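Local coordinates for CT263 (Chlamydia trachomatis, PDB 4QAS), which probably hydrolyses the N-glycosidic bond of a futalosine-type nucleoside in menaquinone biosynthesis, as a nucleosidase of the MTAN family, at residues Y36-H39 with L44-V47. The protein carries 1 engineered substitution. Residues are numbered along the deposited sequence; the frame is centred on the assembly and turned at random.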
loop_
_atom_site.group_PDB
_atom_site.type_symbol
_atom_site.label_atom_id
_atom_site.label_comp_id
_atom_site.label_asym_id
_atom_site.label_seq_id
_atom_site.Cartn_x
_atom_site.Cartn_y
_atom_site.Cartn_z
ATOM N N TYR A 36 -1.850 17.200 3.675
ATOM C CA TYR A 36 -1.752 15.930 4.389
ATOM C C TYR A 36 -0.319 15.571 4.727
ATOM O O TYR A 36 0.593 15.766 3.924
ATOM C CB TYR A 36 -2.288 14.779 3.558
ATOM C CG TYR A 36 -3.644 14.985 3.001
ATOM C CD1 TYR A 36 -4.753 14.659 3.735
ATOM C CD2 TYR A 36 -3.821 15.459 1.707
ATOM C CE1 TYR A 36 -6.022 14.821 3.216
ATOM C CE2 TYR A 36 -5.078 15.626 1.179
ATOM C CZ TYR A 36 -6.174 15.305 1.942
ATOM O OH TYR A 36 -7.430 15.471 1.406
ATOM N N THR A 37 -0.132 15.001 5.916
ATOM C CA THR A 37 1.202 14.665 6.385
ATOM C C THR A 37 1.155 13.377 7.193
ATOM O O THR A 37 0.168 13.084 7.875
ATOM C CB THR A 37 1.757 15.809 7.238
ATOM O OG1 THR A 37 3.144 15.572 7.517
ATOM C CG2 THR A 37 0.973 15.964 8.551
ATOM N N TYR A 38 2.267 12.644 7.134
ATOM C CA TYR A 38 2.446 11.413 7.890
ATOM C C TYR A 38 3.938 11.257 8.103
ATOM O O TYR A 38 4.724 11.614 7.225
ATOM C CB TYR A 38 1.932 10.231 7.063
ATOM C CG TYR A 38 2.268 8.878 7.644
ATOM C CD1 TYR A 38 1.691 8.468 8.827
ATOM C CD2 TYR A 38 3.134 8.009 6.998
ATOM C CE1 TYR A 38 1.973 7.222 9.389
ATOM C CE2 TYR A 38 3.414 6.751 7.550
ATOM C CZ TYR A 38 2.833 6.383 8.730
ATOM O OH TYR A 38 3.116 5.138 9.261
ATOM N N HIS A 39 4.340 10.748 9.253
ATOM C CA HIS A 39 5.751 10.466 9.474
ATOM C C HIS A 39 5.902 9.181 10.271
ATOM O O HIS A 39 5.061 8.839 11.102
ATOM C CB HIS A 39 6.461 11.621 10.175
ATOM C CG HIS A 39 6.020 11.819 11.589
ATOM N ND1 HIS A 39 6.686 11.264 12.660
ATOM C CD2 HIS A 39 4.965 12.488 12.107
ATOM C CE1 HIS A 39 6.065 11.593 13.779
ATOM N NE2 HIS A 39 5.017 12.335 13.472
ATOM N N LEU A 44 9.393 11.451 6.401
ATOM C CA LEU A 44 8.253 12.352 6.361
ATOM C C LEU A 44 7.626 12.211 4.988
ATOM O O LEU A 44 8.313 12.335 3.961
ATOM C CB LEU A 44 8.693 13.798 6.550
ATOM C CG LEU A 44 7.615 14.880 6.362
ATOM C CD1 LEU A 44 6.609 14.835 7.507
ATOM C CD2 LEU A 44 8.267 16.243 6.291
ATOM N N LEU A 45 6.329 11.952 4.961
ATOM C CA LEU A 45 5.577 11.789 3.735
ATOM C C LEU A 45 4.460 12.826 3.717
ATOM O O LEU A 45 3.527 12.740 4.523
ATOM C CB LEU A 45 5.015 10.368 3.684
ATOM C CG LEU A 45 4.369 9.953 2.394
ATOM C CD1 LEU A 45 5.378 9.980 1.246
ATOM C CD2 LEU A 45 3.783 8.553 2.607
ATOM N N ASP A 46 4.541 13.794 2.799
ATOM C CA ASP A 46 3.528 14.828 2.674
ATOM C C ASP A 46 2.839 14.648 1.333
ATOM O O ASP A 46 3.436 14.150 0.372
ATOM C CB ASP A 46 4.148 16.225 2.765
ATOM C CG ASP A 46 4.630 16.582 4.171
ATOM O OD1 ASP A 46 4.276 15.855 5.130
ATOM O OD2 ASP A 46 5.355 17.586 4.272
ATOM N N VAL A 47 1.579 15.077 1.264
ATOM C CA VAL A 47 0.802 14.972 0.032
ATOM C C VAL A 47 0.153 16.305 -0.257
ATOM O O VAL A 47 -0.531 16.863 0.605
ATOM C CB VAL A 47 -0.278 13.881 0.138
ATOM C CG1 VAL A 47 -1.083 13.819 -1.150
ATOM C CG2 VAL A 47 0.359 12.558 0.391
#
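Thr-37 turns its OG1 away from its own backbone N (chi1 -171°), while the carboxylate of Asp-46 swings beside its backbone N (chi1 -71°), and the two side chains, lying side by side and pointing the same way, meet in a hydrogen bond. The hydroxyl gives its proton to the carboxylate: Thr-37 OG1 lies 2.7 Å from Asp-46 OD1 and meets it nearly along the C-O axis. The other oxygen, OD2, is bonded to the hydroxyl of Tyr-69, so the buried carboxylate is gripped at both ends and its rotation is fixed. A small threonine suits this non-hydrogen-bonded pair, since OG1 reaches across while its branching at CB suits an extended strand. Methyl CD1 of Leu-44 comes across at an angle to within 3.5 Å of Thr-37 OG1.

On the other face, Tyr-36 crosses Val-47 at a slant, CB to CB 4.1 Å, and both touch Leu-23 of helix 16-25; apolar Val-47 suits this buried place. Leu-45, equally apolar and buried against strand 7-13, brings CD2 to 4.5 Å from Tyr-38 CD2; the side chain of Tyr-38 also packs on Gln-185 of the second subunit.

The backbones bind at alternate pairs: Leu-45 N to Tyr-38 O, 2.8 Å, is nearly straight at 170°, whereas Tyr-36 N to Val-47 O is weak. This is a classic antiparallel beta hairpin, whose strand 43-49 joins strand 7-13 in parallel and so adds the hairpin to the large mixed sheet.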